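Local coordinates for oxysterol-binding protein homolog 3 (PDB 4IC4) that transfers sterols and other lipids between membranes, carrying them in the hydrophobic pocket of its OSBP-related domain and coupling the transport to phosphoinositides, at residues Glu67-Ser70 / Ile71-Ile75; Thr302-Leu305 / Asn306-Thr309; Glu310-Lys313 / Gly314-Pro318; Glu339-Lys342 / Leu343-Glu346. All coordinates share one frame; numbering follows the deposited sequence.

Contact 1: Glu67-Ser70 / Ile71-Ile75; sequences EPIS and ILQLI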
loop_
_atom_site.group_PDB
_atom_site.type_symbol
_atom_site.label_atom_id
_atom_site.label_comp_id
_atom_site.label_asym_id
_atom_site.label_seq_id
_atom_site.Cartn_x
_atom_site.Cartn_y
_atom_site.Cartn_z
ATOM N N GLU A 67 1.748 -6.419 12.038
ATOM C CA GLU A 67 0.797 -7.313 11.393
ATOM C C GLU A 67 1.760 -8.090 10.484
ATOM O O GLU A 67 2.833 -7.580 10.143
ATOM C CB GLU A 67 -0.266 -6.548 10.597
ATOM C CG GLU A 67 0.261 -5.501 9.645
ATOM C CD GLU A 67 -0.854 -4.771 8.920
ATOM O OE1 GLU A 67 -2.018 -4.869 9.366
ATOM O OE2 GLU A 67 -0.565 -4.094 7.912
ATOM N N PRO A 68 1.401 -9.318 10.084
ATOM C CA PRO A 68 2.279 -10.133 9.237
ATOM C C PRO A 68 2.520 -9.810 7.764
ATOM O O PRO A 68 2.414 -10.689 6.913
ATOM C CB PRO A 68 1.733 -11.545 9.443
ATOM C CG PRO A 68 0.274 -11.306 9.595
ATOM C CD PRO A 68 0.202 -10.077 10.483
ATOM N N ILE A 69 2.849 -8.557 7.471
ATOM C CA ILE A 69 3.195 -8.143 6.106
ATOM C C ILE A 69 4.186 -6.988 6.210
ATOM O O ILE A 69 4.310 -6.362 7.267
ATOM C CB ILE A 69 1.974 -7.662 5.252
ATOM C CG1 ILE A 69 1.293 -6.463 5.911
ATOM C CG2 ILE A 69 1.012 -8.815 5.000
ATOM C CD1 ILE A 69 0.305 -5.770 4.986
ATOM N N SER A 70 4.912 -6.720 5.127
ATOM C CA SER A 70 5.874 -5.619 5.111
ATOM C C SER A 70 5.201 -4.382 4.525
ATOM O O SER A 70 4.106 -4.471 3.967
ATOM C CB SER A 70 7.094 -5.976 4.257
ATOM O OG SER A 70 6.767 -5.945 2.876
ATOM N N ILE A 71 5.852 -3.228 4.638
ATOM C CA ILE A 71 5.258 -2.009 4.092
ATOM C C ILE A 71 5.110 -2.118 2.574
ATOM O O ILE A 71 4.178 -1.561 1.997
ATOM C CB ILE A 71 6.094 -0.761 4.441
ATOM C CG1 ILE A 71 6.121 -0.571 5.959
ATOM C CG2 ILE A 71 5.494 0.479 3.764
ATOM C CD1 ILE A 71 6.928 0.629 6.414
ATOM N N LEU A 72 6.022 -2.835 1.923
ATOM C CA LEU A 72 5.920 -3.003 0.476
ATOM C C LEU A 72 4.616 -3.728 0.156
ATOM O O LEU A 72 3.931 -3.399 -0.814
ATOM C CB LEU A 72 7.102 -3.812 -0.063
ATOM C CG LEU A 72 8.487 -3.171 0.060
ATOM C CD1 LEU A 72 9.552 -4.173 -0.384
ATOM C CD2 LEU A 72 8.550 -1.910 -0.786
ATOM N N GLN A 73 4.274 -4.718 0.976
ATOM C CA GLN A 73 3.042 -5.466 0.776
ATOM C C GLN A 73 1.822 -4.581 1.075
ATOM O O GLN A 73 0.825 -4.621 0.349
ATOM C CB GLN A 73 3.059 -6.733 1.645
ATOM C CG GLN A 73 4.115 -7.730 1.154
ATOM C CD GLN A 73 4.333 -8.909 2.081
ATOM O OE1 GLN A 73 4.573 -8.743 3.278
ATOM N NE2 GLN A 73 4.271 -10.116 1.523
ATOM N N LEU A 74 1.906 -3.766 2.125
ATOM C CA LEU A 74 0.807 -2.868 2.471
ATOM C C LEU A 74 0.492 -1.915 1.320
ATOM O O LEU A 74 -0.661 -1.769 0.917
ATOM C CB LEU A 74 1.154 -2.032 3.706
ATOM C CG LEU A 74 0.175 -0.876 3.953
ATOM C CD1 LEU A 74 -1.177 -1.433 4.356
ATOM C CD2 LEU A 74 0.712 0.049 5.036
ATOM N N ILE A 75 1.517 -1.259 0.791
ATOM C CA ILE A 75 1.287 -0.319 -0.296
ATOM C C ILE A 75 0.778 -1.022 -1.559
ATOM O O ILE A 75 0.065 -0.420 -2.366
ATOM C CB ILE A 75 2.555 0.502 -0.572
ATOM C CG1 ILE A 75 2.887 1.326 0.679
ATOM C CG2 ILE A 75 2.340 1.420 -1.773
ATOM C CD1 ILE A 75 4.164 2.135 0.573
#
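A capping box opens helix 71-76 in the OSBP-related domain, with Ser70 as N-cap and Gln73 bonding back to it. The reciprocal bond is the stronger one: Ser70 N gives its hydrogen to Gln73 OE1 at 2.8 Å, in the plane of the amide carbonyl and on a lone pair of the oxygen, with an N-H...O angle of 160°. Gln73 reaches it because its CG stands anti to the carbonyl carbon (chi1 -68°) and the chain runs on extended, bringing the amide back to the N-cap residue. In return Gln73 N makes a weak bond to Ser70 OG at 3.4 Å; the hydroxyl is also hydrogen-bonded to Ser321 OG. The same amide oxygen lies close to the backbone of Ile69, with OE1 3.2 Å from Ile69 CA, while NE2 on the other branch makes a weak bond to Leu305 O. With an alanine at Gln73, Ser70 N would probably be left without its acceptor and the start of the helix less firmly tied to the preceding turn. That turn is an inverse gamma turn centred on Pro68, closed by Ile69 N on Glu67 O at 2.8 Å. Nearby, Glu67 forms a salt bridge with Arg114. The first helical bond runs from Leu74 N to Ser70 O at 3.0 Å, and beside it Ile69 CD1 rests 4.0 Å from Leu74 CB.

Contact 2: Thr302-Leu305 / Asn306-Thr309; sequences TANL and NEIT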
loop_
_atom_site.group_PDB
_atom_site.type_symbol
_atom_site.label_atom_id
_atom_site.label_comp_id
_atom_site.label_asym_id
_atom_site.label_seq_id
_atom_site.Cartn_x
_atom_site.Cartn_y
_atom_site.Cartn_z
ATOM N N THR A 302 -5.267 -8.957 1.371
ATOM C CA THR A 302 -4.165 -8.795 2.316
ATOM C C THR A 302 -3.617 -10.159 2.723
ATOM O O THR A 302 -2.407 -10.369 2.774
ATOM C CB THR A 302 -4.610 -8.091 3.613
ATOM O OG1 THR A 302 -5.479 -6.998 3.300
ATOM C CG2 THR A 302 -3.389 -7.569 4.373
ATOM N N ALA A 303 -4.526 -11.082 3.024
ATOM C CA ALA A 303 -4.150 -12.423 3.448
ATOM C C ALA A 303 -3.370 -13.188 2.391
ATOM O O ALA A 303 -2.619 -14.113 2.710
ATOM C CB ALA A 303 -5.400 -13.204 3.844
ATOM N N ASN A 304 -3.541 -12.798 1.131
ATOM C CA ASN A 304 -2.862 -13.462 0.029
ATOM C C ASN A 304 -1.504 -12.879 -0.331
ATOM O O ASN A 304 -0.738 -13.499 -1.064
ATOM C CB ASN A 304 -3.765 -13.460 -1.207
ATOM C CG ASN A 304 -4.934 -14.409 -1.063
ATOM O OD1 ASN A 304 -4.829 -15.424 -0.372
ATOM N ND2 ASN A 304 -6.044 -14.103 -1.725
ATOM N N LEU A 305 -1.203 -11.698 0.200
ATOM C CA LEU A 305 0.059 -11.024 -0.092
ATOM C C LEU A 305 1.313 -11.821 0.248
ATOM O O LEU A 305 2.260 -11.878 -0.543
ATOM C CB LEU A 305 0.112 -9.684 0.653
ATOM C CG LEU A 305 -0.823 -8.569 0.176
ATOM C CD1 LEU A 305 -0.858 -7.471 1.226
ATOM C CD2 LEU A 305 -0.355 -8.029 -1.173
ATOM N N ASN A 306 1.320 -12.440 1.423
ATOM C CA ASN A 306 2.497 -13.175 1.873
ATOM C C ASN A 306 2.496 -14.661 1.561
ATOM O O ASN A 306 3.302 -15.408 2.118
ATOM C CB ASN A 306 2.687 -12.979 3.382
ATOM C CG ASN A 306 4.139 -13.103 3.812
ATOM O OD1 ASN A 306 4.444 -13.653 4.875
ATOM N ND2 ASN A 306 5.043 -12.576 2.994
ATOM N N GLU A 307 1.613 -15.098 0.669
ATOM C CA GLU A 307 1.575 -16.512 0.313
ATOM C C GLU A 307 2.480 -16.837 -0.868
ATOM O O GLU A 307 2.583 -16.066 -1.826
ATOM C CB GLU A 307 0.147 -16.954 -0.032
ATOM C CG GLU A 307 0.075 -18.420 -0.477
ATOM C CD GLU A 307 -1.329 -18.898 -0.810
ATOM O OE1 GLU A 307 -2.148 -18.096 -1.297
ATOM O OE2 GLU A 307 -1.605 -20.097 -0.597
ATOM N N ILE A 308 3.148 -17.984 -0.780
ATOM C CA ILE A 308 4.005 -18.455 -1.856
ATOM C C ILE A 308 3.186 -19.517 -2.587
ATOM O O ILE A 308 2.846 -20.552 -2.011
ATOM C CB ILE A 308 5.305 -19.095 -1.314
ATOM C CG1 ILE A 308 6.166 -18.030 -0.632
ATOM C CG2 ILE A 308 6.080 -19.748 -2.453
ATOM C CD1 ILE A 308 7.418 -18.582 0.017
ATOM N N THR A 309 2.840 -19.243 -3.841
ATOM C CA THR A 309 2.072 -20.187 -4.643
ATOM C C THR A 309 2.970 -20.694 -5.763
ATOM O O THR A 309 4.157 -20.371 -5.807
ATOM C CB THR A 309 0.839 -19.523 -5.295
ATOM O OG1 THR A 309 1.275 -18.580 -6.280
ATOM C CG2 THR A 309 -0.015 -18.814 -4.246
HETATM O O HOH W 1 -0.446 -12.183 3.628
HETATM O O HOH W 2 -1.937 -15.721 -2.642
#
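Asn304 O is approached by Glu307 N and by a water. The backbone bond, from Glu307 N to Asn304 O, is weak at 3.3 Å though fairly straight at 164°. The water lies 3.0 Å from Asn304 O and 2.7 Å from Glu307 OE1, bridging the carbonyl and the carboxylate three residues on. Glu307 places OE1 there with an extended chain, its CG anti to the backbone N (chi1 177°). The side chains of Asn304 and Glu307 run side by side in the same direction, their amide and carboxylate planes 17° apart. Both are held by the N-terminal stretch: Asn304 OD1 accepts from Asn32 N, and Glu307 OE1 from Arg31 N. This is where helix 300-305 gives way to the long loop leading to helix 325-331, and Asn306 N, 4.5 Å from Thr302 O, misses its helical partner. A second water stands in at Asn306, whose N donates to it at 2.8 Å. That water lies 2.8 Å from Thr302 O and 3.0 Å from Ala303 O, the latter a weak contact. Within the last turn, Leu305 N bonds to Thr302 O at 3.1 Å.

Contact 3: Glu310-Lys313 / Gly314-Pro318; sequences EIEK and GNLPP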
loop_
_atom_site.group_PDB
_atom_site.type_symbol
_atom_site.label_atom_id
_atom_site.label_comp_id
_atom_site.label_asym_id
_atom_site.label_seq_id
_atom_site.Cartn_x
_atom_site.Cartn_y
_atom_site.Cartn_z
ATOM N N GLU A 310 2.403 -21.477 -6.674
ATOM C CA GLU A 310 3.164 -22.005 -7.801
ATOM C C GLU A 310 3.704 -20.866 -8.670
ATOM O O GLU A 310 4.621 -21.057 -9.465
ATOM C CB GLU A 310 2.273 -22.920 -8.645
ATOM C CG GLU A 310 1.046 -22.222 -9.201
ATOM C CD GLU A 310 0.046 -23.182 -9.805
ATOM O OE1 GLU A 310 0.367 -23.814 -10.835
ATOM O OE2 GLU A 310 -1.063 -23.303 -9.242
ATOM N N ILE A 311 3.130 -19.678 -8.525
ATOM C CA ILE A 311 3.590 -18.541 -9.310
ATOM C C ILE A 311 4.969 -18.101 -8.836
ATOM O O ILE A 311 5.855 -17.818 -9.641
ATOM C CB ILE A 311 2.627 -17.341 -9.180
ATOM C CG1 ILE A 311 1.286 -17.676 -9.833
ATOM C CG2 ILE A 311 3.247 -16.101 -9.825
ATOM C CD1 ILE A 311 0.255 -16.587 -9.686
ATOM N N GLU A 312 5.149 -18.074 -7.520
ATOM C CA GLU A 312 6.402 -17.634 -6.920
ATOM C C GLU A 312 7.428 -18.720 -6.617
ATOM O O GLU A 312 8.631 -18.447 -6.600
ATOM C CB GLU A 312 6.126 -16.879 -5.612
ATOM C CG GLU A 312 5.291 -15.607 -5.734
ATOM C CD GLU A 312 3.794 -15.868 -5.808
ATOM O OE1 GLU A 312 3.350 -16.982 -5.448
ATOM O OE2 GLU A 312 3.053 -14.951 -6.215
ATOM N N LYS A 313 6.961 -19.942 -6.371
ATOM C CA LYS A 313 7.852 -21.040 -6.003
ATOM C C LYS A 313 9.064 -21.216 -6.905
ATOM O O LYS A 313 8.931 -21.534 -8.090
ATOM C CB LYS A 313 7.082 -22.369 -5.929
ATOM C CG LYS A 313 7.948 -23.545 -5.471
ATOM C CD LYS A 313 7.194 -24.868 -5.512
ATOM C CE LYS A 313 8.100 -26.033 -5.134
ATOM N NZ LYS A 313 7.407 -27.348 -5.274
ATOM N N GLY A 314 10.239 -20.998 -6.319
ATOM C CA GLY A 314 11.496 -21.148 -7.031
ATOM C C GLY A 314 11.846 -20.034 -7.996
ATOM O O GLY A 314 12.871 -20.099 -8.671
ATOM N N ASN A 315 11.011 -18.998 -8.043
ATOM C CA ASN A 315 11.215 -17.878 -8.962
ATOM C C ASN A 315 11.606 -16.567 -8.293
ATOM O O ASN A 315 11.951 -15.603 -8.973
ATOM C CB ASN A 315 9.932 -17.625 -9.758
ATOM C CG ASN A 315 9.496 -18.828 -10.565
ATOM O OD1 ASN A 315 8.301 -19.100 -10.704
ATOM N ND2 ASN A 315 10.462 -19.550 -11.112
ATOM N N LEU A 316 11.544 -16.522 -6.971
ATOM C CA LEU A 316 11.854 -15.289 -6.259
ATOM C C LEU A 316 13.324 -15.021 -5.993
ATOM O O LEU A 316 14.125 -15.945 -5.859
ATOM C CB LEU A 316 11.140 -15.278 -4.905
ATOM C CG LEU A 316 9.619 -15.417 -4.857
ATOM C CD1 LEU A 316 9.188 -15.567 -3.402
ATOM C CD2 LEU A 316 8.961 -14.199 -5.506
ATOM N N PRO A 317 13.702 -13.737 -5.942
ATOM C CA PRO A 317 15.086 -13.360 -5.660
ATOM C C PRO A 317 15.191 -13.545 -4.141
ATOM O O PRO A 317 14.175 -13.673 -3.459
ATOM C CB PRO A 317 15.132 -11.893 -6.069
ATOM C CG PRO A 317 13.749 -11.423 -5.729
ATOM C CD PRO A 317 12.888 -12.550 -6.259
ATOM N N PRO A 318 16.407 -13.556 -3.591
ATOM C CA PRO A 318 16.581 -13.736 -2.145
ATOM C C PRO A 318 15.943 -12.655 -1.277
ATOM O O PRO A 318 15.781 -12.836 -0.072
ATOM C CB PRO A 318 18.100 -13.739 -1.978
ATOM C CG PRO A 318 18.590 -14.258 -3.292
ATOM C CD PRO A 318 17.704 -13.559 -4.285
#
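Glu312 holds CG anti to the carbonyl carbon (chi1 -61°) and Leu316 does the same, which sets the two side chains side by side and pointing the same way. Leu316 CD2 lies 3.9 Å from Glu312 CG, so the methyl packs on the aliphatic part of the glutamate. Beyond CG the Glu312 chain bends, and OE1 is hydrogen-bonded to Thr309 OG1, with a long, weak ion pair from OE2 to Arg322. Between these two residues the chain reverses in a type II beta turn, Glu312 to Asn315, with Lys313 and Gly314 at its corners and Asn315 N bonded to Glu312 O at 2.8 Å. The donor stands above the carbonyl plane, 36° out of it, yet the N-H points well at the oxygen. Gly314 takes a positive phi of 76°, where a side chain would run into Lys313 O. Asn315 turns its side chain back over the turn, its CB lying 3.5 Å from Glu312 O. A leucine here, with no amide, would probably set methyls against the carbonyls of Ile311 and Lys313 and leave them without a polar neighbour from this side chain. The turn lies on the surface in the loop between helices 300-305 and 325-331, where Glu312 and Leu316 touch Glu129 of strand 127-132 and Asn315 meets Arg385 of helix 381-386.

Contact 4: Glu339-Lys342 / Leu343-Glu346; sequences EEWK and LKLE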
loop_
_atom_site.group_PDB
_atom_site.type_symbol
_atom_site.label_atom_id
_atom_site.label_comp_id
_atom_site.label_asym_id
_atom_site.label_seq_id
_atom_site.Cartn_x
_atom_site.Cartn_y
_atom_site.Cartn_z
ATOM N N GLU A 339 10.337 -12.379 17.161
ATOM C CA GLU A 339 11.032 -11.280 17.813
ATOM C C GLU A 339 12.541 -11.420 17.635
ATOM O O GLU A 339 13.230 -10.453 17.313
ATOM C CB GLU A 339 10.699 -11.234 19.305
ATOM C CG GLU A 339 11.412 -10.110 20.039
ATOM C CD GLU A 339 10.884 -8.739 19.664
ATOM O OE1 GLU A 339 11.664 -7.763 19.732
ATOM O OE2 GLU A 339 9.687 -8.633 19.316
ATOM N N GLU A 340 13.054 -12.630 17.836
ATOM C CA GLU A 340 14.484 -12.861 17.697
ATOM C C GLU A 340 14.939 -12.561 16.271
ATOM O O GLU A 340 15.982 -11.941 16.057
ATOM C CB GLU A 340 14.825 -14.307 18.058
ATOM C CG GLU A 340 16.296 -14.532 18.357
ATOM C CD GLU A 340 16.585 -15.939 18.850
ATOM O OE1 GLU A 340 15.899 -16.393 19.792
ATOM O OE2 GLU A 340 17.504 -16.586 18.303
ATOM N N TRP A 341 14.149 -12.998 15.295
ATOM C CA TRP A 341 14.487 -12.759 13.899
ATOM C C TRP A 341 14.396 -11.279 13.533
ATOM O O TRP A 341 15.231 -10.775 12.785
ATOM C CB TRP A 341 13.577 -13.573 12.976
ATOM C CG TRP A 341 14.091 -14.950 12.679
ATOM C CD1 TRP A 341 13.513 -16.139 13.028
ATOM C CD2 TRP A 341 15.273 -15.278 11.943
ATOM N NE1 TRP A 341 14.264 -17.188 12.548
ATOM C CE2 TRP A 341 15.349 -16.688 11.879
ATOM C CE3 TRP A 341 16.276 -14.518 11.328
ATOM C CZ2 TRP A 341 16.389 -17.352 11.224
ATOM C CZ3 TRP A 341 17.312 -15.180 10.675
ATOM C CH2 TRP A 341 17.359 -16.583 10.630
ATOM N N LYS A 342 13.380 -10.586 14.048
ATOM C CA LYS A 342 13.231 -9.164 13.755
ATOM C C LYS A 342 14.493 -8.432 14.204
ATOM O O LYS A 342 15.084 -7.659 13.448
ATOM C CB LYS A 342 12.000 -8.596 14.469
ATOM C CG LYS A 342 11.727 -7.131 14.152
ATOM C CD LYS A 342 10.412 -6.658 14.752
ATOM C CE LYS A 342 10.189 -5.180 14.465
ATOM N NZ LYS A 342 8.912 -4.686 15.051
ATOM N N LEU A 343 14.918 -8.696 15.434
ATOM C CA LEU A 343 16.121 -8.069 15.969
ATOM C C LEU A 343 17.350 -8.436 15.143
ATOM O O LEU A 343 18.212 -7.596 14.888
ATOM C CB LEU A 343 16.328 -8.492 17.423
ATOM C CG LEU A 343 15.233 -8.047 18.396
ATOM C CD1 LEU A 343 15.483 -8.652 19.767
ATOM C CD2 LEU A 343 15.203 -6.526 18.476
ATOM N N LYS A 344 17.424 -9.694 14.720
ATOM C CA LYS A 344 18.551 -10.164 13.925
ATOM C C LYS A 344 18.647 -9.455 12.575
ATOM O O LYS A 344 19.720 -9.007 12.181
ATOM C CB LYS A 344 18.453 -11.676 13.712
ATOM C CG LYS A 344 19.489 -12.247 12.743
ATOM C CD LYS A 344 20.918 -11.947 13.183
ATOM C CE LYS A 344 21.284 -12.681 14.461
ATOM N NZ LYS A 344 22.697 -12.416 14.852
ATOM N N LEU A 345 17.529 -9.356 11.863
ATOM C CA LEU A 345 17.540 -8.688 10.566
ATOM C C LEU A 345 17.939 -7.221 10.701
ATOM O O LEU A 345 18.694 -6.699 9.883
ATOM C CB LEU A 345 16.167 -8.790 9.896
ATOM C CG LEU A 345 15.938 -9.953 8.927
ATOM C CD1 LEU A 345 16.102 -11.282 9.643
ATOM C CD2 LEU A 345 14.546 -9.825 8.318
ATOM N N GLU A 346 17.428 -6.557 11.733
ATOM C CA GLU A 346 17.752 -5.153 11.952
ATOM C C GLU A 346 19.236 -4.991 12.260
ATOM O O GLU A 346 19.891 -4.069 11.768
ATOM C CB GLU A 346 16.917 -4.592 13.105
ATOM C CG GLU A 346 15.910 -3.533 12.689
ATOM C CD GLU A 346 14.894 -4.047 11.692
ATOM O OE1 GLU A 346 14.173 -5.014 12.020
ATOM O OE2 GLU A 346 14.811 -3.482 10.580
#
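Glu339 meets Leu343 one turn on, its OE1 3.8 Å from Leu343 CG, where the two side chains cross at a slant; OE2 accepts from Val63 N. Its backbone oxygen takes Leu343 N at 3.1 Å in a nearly straight bond of 173°. Glu340 takes part through its carbonyl, with Lys344 N on Glu340 O at 3.0 Å. Trp341 bonds by its O to Leu345 N at 2.9 Å, and the six-membered part of its ring packs with Trp341 CE3 lying 3.7 Å from Leu345 CD1 and Lys344 CG farther off. These are the i to i+4 hydrogen bonds of an alpha helix, the long surface helix 335-354, with side chains meeting at i+3 and i+4; Trp341 and Leu345 also lie on Asp326 of helix 325-331. Lys342 closes the series by accepting from Glu346 N. With CG anti to the backbone N (chi1 -177°) and every later torsion extended, the lysine carries NZ to Met61 O and Asn66 OD1, both hydrogen-bonded. Glu346 and Met61 belong to the phosphatidylinositol 4-phosphate site. Although Lys342 and Glu346 run alongside, their charges do not touch: Lys342 NZ is 6.1 Å from Glu346 OE1, while Lys342 CG is 3.9 Å from that oxygen.

All four contacts are local, each formed by consecutive residues, and they follow in series without crossing. From the N terminus, contact 1 starts helix 71-76 near the domain's centre. More than two hundred residues later, after the antiparallel strands between 127 and 284, contact 2 finishes helix 300-305 beside it: the centres are about 11 Å apart, and Ile69 packs near Thr302. Contact 3 continues directly from contact 2 along the loop toward helix 325-331 and closes a small turn at the surface; Ile308 touches Lys313 where the two meet. Contact 4 lies further on, on helix 335-354, about 17 Å from contact 1 between centres, touching none of the others.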